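PDB 5UUJ: AlkZ from Streptomyces sahachiroi, which belongs to the AlkZ-like family of DNA glycosylases, proteins built from winged-helix-type, helix-turn-helix-related domains. Local coordinates for residues 330-342 and 361-375. Numbering follows the deposited sequence.
Sequences VWEIVDQELVVTP and VARASGVSRLPVRIV
Leu338 and Val340 bond to residues 371-375 through both their N-H and C=O groups. Leu338 N donates to Pro371 O at 2.8 Å, and Leu338 O accepts from Arg373 N. Val340 N then donates to Arg373 O, and Val340 O takes Val375 N in a nearly straight bond (2.8 Å, 176° at the hydrogen). This is a parallel ladder, in which Leu338 pairs with Val372, Val339 with Arg373 and Val340 with Ile374. The CA-H groups of Val372, Val339 and Ile374 add weaker contacts to carbonyl oxygens.

The polar side chains meet on the sheet face that carries Val339 and Arg373. Arg373 NE forms a salt bridge with Glu337 OE1 at 3.1 Å. The oxygen lies in the guanidinium plane, but NE sits above the carboxylate plane, and the two planes are 44° apart. A bend at chi3 (-69°) brings the arginine's end toward strand 337-342. Val339 CG2 lies over one guanidinium face, 3.3 Å from Arg373 NH2. A water accepts from Arg373 NH2 and donates to Glu337 OE1 and Val334 O, linking both charged groups to the Val334 carbonyl.

Strand 337-342, helix 351-365 and strand 372-374 form a beta-alpha-beta unit, and the last strand is an outer strand of a mixed sheet. Gly366 ends the helix in a Schellman motif.

On the other face, apolar contacts join the sheet to the helix (Val361) and to the loop that follows it (Leu370). Val361 CG1 approaches the Trp331 ring obliquely, 3.7 Å from CH2, and also touches Leu338 CD1. The side chains of Leu370 and Ile333 cross at about a right angle, with their CD1 atoms 4.0 Å apart. Leu283 of strand 281-284 touches Trp331, Leu338 and Val361.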
loop_
_atom_site.group_PDB
_atom_site.type_symbol
_atom_site.label_atom_id
_atom_site.label_comp_id
_atom_site.label_asym_id
_atom_site.label_seq_id
_atom_site.Cartn_x
_atom_site.Cartn_y
_atom_site.Cartn_z
ATOM N N VAL A 330 3.770 4.259 -19.911
ATOM C CA VAL A 330 3.024 3.133 -19.356
ATOM C C VAL A 330 3.230 1.898 -20.224
ATOM O O VAL A 330 3.755 1.990 -21.335
ATOM C CB VAL A 330 1.514 3.430 -19.263
ATOM C CG1 VAL A 330 1.250 4.604 -18.326
ATOM C CG2 VAL A 330 0.929 3.697 -20.652
ATOM N N TRP A 331 2.805 0.746 -19.716
ATOM C CA TRP A 331 2.876 -0.484 -20.486
ATOM C C TRP A 331 1.747 -1.430 -20.117
ATOM O O TRP A 331 1.061 -1.249 -19.110
ATOM C CB TRP A 331 4.232 -1.174 -20.294
ATOM C CG TRP A 331 4.568 -1.579 -18.880
ATOM C CD1 TRP A 331 5.121 -0.790 -17.908
ATOM C CD2 TRP A 331 4.405 -2.878 -18.293
ATOM N NE1 TRP A 331 5.300 -1.515 -16.753
ATOM C CE2 TRP A 331 4.872 -2.800 -16.963
ATOM C CE3 TRP A 331 3.906 -4.100 -18.761
ATOM C CZ2 TRP A 331 4.852 -3.892 -16.097
ATOM C CZ3 TRP A 331 3.888 -5.184 -17.899
ATOM C CH2 TRP A 331 4.357 -5.071 -16.581
ATOM N N GLU A 332 1.569 -2.442 -20.955
ATOM C CA GLU A 332 0.444 -3.352 -20.852
ATOM C C GLU A 332 0.795 -4.646 -21.569
ATOM O O GLU A 332 1.457 -4.620 -22.603
ATOM C CB GLU A 332 -0.804 -2.708 -21.463
ATOM C CG GLU A 332 -2.060 -3.558 -21.435
ATOM C CD GLU A 332 -3.213 -2.888 -22.163
ATOM O OE1 GLU A 332 -3.061 -1.709 -22.548
ATOM O OE2 GLU A 332 -4.263 -3.539 -22.359
ATOM N N ILE A 333 0.373 -5.776 -21.014
ATOM C CA ILE A 333 0.557 -7.053 -21.688
ATOM C C ILE A 333 -0.631 -7.307 -22.610
ATOM O O ILE A 333 -1.761 -7.478 -22.152
ATOM C CB ILE A 333 0.723 -8.210 -20.686
ATOM C CG1 ILE A 333 2.009 -7.997 -19.880
ATOM C CG2 ILE A 333 0.767 -9.546 -21.418
ATOM C CD1 ILE A 333 2.298 -9.063 -18.842
ATOM N N VAL A 334 -0.359 -7.328 -23.913
ATOM C CA VAL A 334 -1.386 -7.552 -24.928
ATOM C C VAL A 334 -0.968 -8.709 -25.835
ATOM O O VAL A 334 0.102 -8.669 -26.448
ATOM C CB VAL A 334 -1.627 -6.283 -25.779
ATOM C CG1 VAL A 334 -2.755 -6.511 -26.784
ATOM C CG2 VAL A 334 -1.940 -5.092 -24.887
ATOM N N ASP A 335 -1.815 -9.734 -25.913
ATOM C CA ASP A 335 -1.529 -10.917 -26.720
ATOM C C ASP A 335 -0.173 -11.497 -26.311
ATOM O O ASP A 335 0.625 -11.910 -27.153
ATOM C CB ASP A 335 -1.551 -10.559 -28.210
ATOM C CG ASP A 335 -1.716 -11.774 -29.110
ATOM O OD1 ASP A 335 -2.034 -12.873 -28.605
ATOM O OD2 ASP A 335 -1.547 -11.620 -30.339
ATOM N N GLN A 336 0.073 -11.507 -25.005
ATOM C CA GLN A 336 1.328 -11.992 -24.437
ATOM C C GLN A 336 2.539 -11.285 -25.045
ATOM O O GLN A 336 3.598 -11.884 -25.241
ATOM C CB GLN A 336 1.444 -13.505 -24.620
ATOM C CG GLN A 336 0.386 -14.289 -23.859
ATOM C CD GLN A 336 0.413 -14.007 -22.363
ATOM O OE1 GLN A 336 -0.626 -13.779 -21.744
ATOM N NE2 GLN A 336 1.606 -14.020 -21.777
ATOM N N GLU A 337 2.359 -10.005 -25.347
ATOM C CA GLU A 337 3.454 -9.133 -25.736
ATOM C C GLU A 337 3.461 -7.937 -24.794
ATOM O O GLU A 337 2.402 -7.454 -24.394
ATOM C CB GLU A 337 3.310 -8.674 -27.188
ATOM C CG GLU A 337 3.322 -9.802 -28.206
ATOM C CD GLU A 337 3.366 -9.290 -29.635
ATOM O OE1 GLU A 337 2.486 -8.489 -30.013
ATOM O OE2 GLU A 337 4.287 -9.684 -30.381
ATOM N N LEU A 338 4.649 -7.469 -24.425
ATOM C CA LEU A 338 4.758 -6.298 -23.565
ATOM C C LEU A 338 4.761 -5.049 -24.435
ATOM O O LEU A 338 5.753 -4.737 -25.093
ATOM C CB LEU A 338 6.018 -6.370 -22.694
ATOM C CG LEU A 338 5.958 -5.551 -21.397
ATOM C CD1 LEU A 338 6.907 -6.120 -20.356
ATOM C CD2 LEU A 338 6.269 -4.081 -21.649
ATOM N N VAL A 339 3.627 -4.353 -24.447
ATOM C CA VAL A 339 3.458 -3.155 -25.254
ATOM C C VAL A 339 3.776 -1.917 -24.426
ATOM O O VAL A 339 3.075 -1.611 -23.463
ATOM C CB VAL A 339 2.023 -3.049 -25.808
ATOM C CG1 VAL A 339 1.876 -1.819 -26.693
ATOM C CG2 VAL A 339 1.664 -4.302 -26.587
ATOM N N VAL A 340 4.836 -1.213 -24.813
ATOM C CA VAL A 340 5.260 0.001 -24.125
ATOM C C VAL A 340 4.769 1.235 -24.873
ATOM O O VAL A 340 4.972 1.357 -26.080
ATOM C CB VAL A 340 6.797 0.067 -23.989
ATOM C CG1 VAL A 340 7.221 1.363 -23.309
ATOM C CG2 VAL A 340 7.312 -1.130 -23.210
ATOM N N THR A 341 4.128 2.143 -24.143
ATOM C CA THR A 341 3.657 3.407 -24.701
ATOM C C THR A 341 4.303 4.577 -23.958
ATOM O O THR A 341 3.782 5.026 -22.937
ATOM C CB THR A 341 2.124 3.533 -24.614
ATOM O OG1 THR A 341 1.507 2.365 -25.168
ATOM C CG2 THR A 341 1.640 4.768 -25.367
ATOM N N PRO A 342 5.452 5.065 -24.453
ATOM C CA PRO A 342 6.061 6.231 -23.806
ATOM C C PRO A 342 5.238 7.493 -24.016
ATOM O O PRO A 342 4.452 7.563 -24.960
ATOM C CB PRO A 342 7.422 6.349 -24.500
ATOM C CG PRO A 342 7.224 5.709 -25.823
ATOM C CD PRO A 342 6.259 4.587 -25.589
ATOM N N VAL A 361 9.935 -9.276 -16.254
ATOM C CA VAL A 361 8.484 -9.253 -16.114
ATOM C C VAL A 361 7.884 -10.587 -16.553
ATOM O O VAL A 361 6.917 -11.064 -15.962
ATOM C CB VAL A 361 7.858 -8.102 -16.934
ATOM C CG1 VAL A 361 6.332 -8.207 -16.968
ATOM C CG2 VAL A 361 8.274 -6.757 -16.358
ATOM N N ALA A 362 8.461 -11.181 -17.594
ATOM C CA ALA A 362 7.986 -12.464 -18.098
ATOM C C ALA A 362 8.091 -13.532 -17.014
ATOM O O ALA A 362 7.149 -14.292 -16.784
ATOM C CB ALA A 362 8.775 -12.880 -19.330
ATOM N N ARG A 363 9.240 -13.580 -16.349
ATOM C CA ARG A 363 9.471 -14.548 -15.284
ATOM C C ARG A 363 8.523 -14.290 -14.114
ATOM O O ARG A 363 8.005 -15.225 -13.503
ATOM C CB ARG A 363 10.926 -14.487 -14.819
ATOM C CG ARG A 363 11.337 -15.578 -13.835
ATOM C CD ARG A 363 11.413 -16.959 -14.486
ATOM N NE ARG A 363 10.104 -17.599 -14.600
ATOM C CZ ARG A 363 9.497 -18.262 -13.616
ATOM N NH1 ARG A 363 10.072 -18.375 -12.425
ATOM N NH2 ARG A 363 8.305 -18.810 -13.822
ATOM N N ALA A 364 8.291 -13.014 -13.819
ATOM C CA ALA A 364 7.383 -12.626 -12.743
ATOM C C ALA A 364 5.927 -12.923 -13.098
ATOM O O ALA A 364 5.071 -12.955 -12.216
ATOM C CB ALA A 364 7.549 -11.151 -12.416
ATOM N N SER A 365 5.656 -13.137 -14.385
ATOM C CA SER A 365 4.305 -13.436 -14.860
ATOM C C SER A 365 4.098 -14.936 -15.073
ATOM O O SER A 365 2.979 -15.387 -15.322
ATOM C CB SER A 365 4.016 -12.693 -16.167
ATOM O OG SER A 365 4.273 -11.307 -16.035
ATOM N N GLY A 366 5.178 -15.703 -14.989
ATOM C CA GLY A 366 5.102 -17.143 -15.155
ATOM C C GLY A 366 5.020 -17.578 -16.607
ATOM O O GLY A 366 4.465 -18.634 -16.913
ATOM N N VAL A 367 5.573 -16.764 -17.501
ATOM C CA VAL A 367 5.648 -17.110 -18.915
ATOM C C VAL A 367 7.100 -17.086 -19.376
ATOM O O VAL A 367 7.953 -16.465 -18.741
ATOM C CB VAL A 367 4.803 -16.154 -19.785
ATOM C CG1 VAL A 367 3.342 -16.235 -19.379
ATOM C CG2 VAL A 367 5.311 -14.721 -19.679
ATOM N N SER A 368 7.371 -17.763 -20.485
ATOM C CA SER A 368 8.736 -17.938 -20.968
ATOM C C SER A 368 9.294 -16.691 -21.646
ATOM O O SER A 368 10.487 -16.403 -21.536
ATOM C CB SER A 368 8.795 -19.115 -21.942
ATOM O OG SER A 368 10.017 -19.120 -22.655
ATOM N N ARG A 369 8.438 -15.956 -22.348
ATOM C CA ARG A 369 8.891 -14.815 -23.132
ATOM C C ARG A 369 7.809 -13.759 -23.284
ATOM O O ARG A 369 6.620 -14.073 -23.364
ATOM C CB ARG A 369 9.351 -15.270 -24.522
ATOM C CG ARG A 369 10.655 -14.635 -24.984
ATOM C CD ARG A 369 10.759 -14.575 -26.506
ATOM N NE ARG A 369 10.309 -15.805 -27.156
ATOM C CZ ARG A 369 11.049 -16.902 -27.299
ATOM N NH1 ARG A 369 12.289 -16.943 -26.827
ATOM N NH2 ARG A 369 10.544 -17.966 -27.914
ATOM N N LEU A 370 8.240 -12.503 -23.324
ATOM C CA LEU A 370 7.360 -11.388 -23.638
ATOM C C LEU A 370 8.016 -10.506 -24.694
ATOM O O LEU A 370 8.803 -9.621 -24.358
ATOM C CB LEU A 370 7.043 -10.567 -22.383
ATOM C CG LEU A 370 6.060 -11.153 -21.363
ATOM C CD1 LEU A 370 5.926 -10.210 -20.176
ATOM C CD2 LEU A 370 4.688 -11.423 -21.974
ATOM N N PRO A 371 7.712 -10.756 -25.978
ATOM C CA PRO A 371 8.206 -9.864 -27.031
ATOM C C PRO A 371 7.798 -8.419 -26.766
ATOM O O PRO A 371 6.715 -8.181 -26.230
ATOM C CB PRO A 371 7.540 -10.409 -28.300
ATOM C CG PRO A 371 7.250 -11.837 -27.994
ATOM C CD PRO A 371 6.945 -11.889 -26.527
ATOM N N VAL A 372 8.665 -7.479 -27.126
ATOM C CA VAL A 372 8.433 -6.063 -26.861
ATOM C C VAL A 372 7.972 -5.321 -28.111
ATOM O O VAL A 372 8.484 -5.545 -29.209
ATOM C CB VAL A 372 9.710 -5.377 -26.322
ATOM C CG1 VAL A 372 9.489 -3.873 -26.137
ATOM C CG2 VAL A 372 10.139 -6.009 -25.014
ATOM N N ARG A 373 6.998 -4.438 -27.924
ATOM C CA ARG A 373 6.611 -3.469 -28.940
ATOM C C ARG A 373 6.552 -2.094 -28.292
ATOM O O ARG A 373 5.868 -1.909 -27.286
ATOM C CB ARG A 373 5.260 -3.825 -29.573
ATOM C CG ARG A 373 5.290 -5.091 -30.420
ATOM C CD ARG A 373 4.082 -5.205 -31.340
ATOM N NE ARG A 373 2.834 -5.444 -30.611
ATOM C CZ ARG A 373 1.876 -4.539 -30.408
ATOM N NH1 ARG A 373 1.992 -3.300 -30.875
ATOM N NH2 ARG A 373 0.784 -4.879 -29.735
ATOM N N ILE A 374 7.289 -1.143 -28.858
ATOM C CA ILE A 374 7.281 0.233 -28.373
ATOM C C ILE A 374 6.468 1.095 -29.336
ATOM O O ILE A 374 6.835 1.265 -30.498
ATOM C CB ILE A 374 8.710 0.786 -28.219
ATOM C CG1 ILE A 374 9.492 -0.085 -27.229
ATOM C CG2 ILE A 374 8.673 2.237 -27.739
ATOM C CD1 ILE A 374 10.968 0.260 -27.102
ATOM N N VAL A 375 5.362 1.635 -28.829
ATOM C CA VAL A 375 4.360 2.311 -29.649
ATOM C C VAL A 375 4.464 3.830 -29.546
ATOM O O VAL A 375 4.558 4.528 -30.555
ATOM C CB VAL A 375 2.941 1.867 -29.239
ATOM C CG1 VAL A 375 1.878 2.605 -30.044
ATOM C CG2 VAL A 375 2.793 0.363 -29.411
ATOM O OXT VAL A 375 4.448 4.400 -28.456
HETATM O O HOH W 1 0.333 -7.290 -28.782
#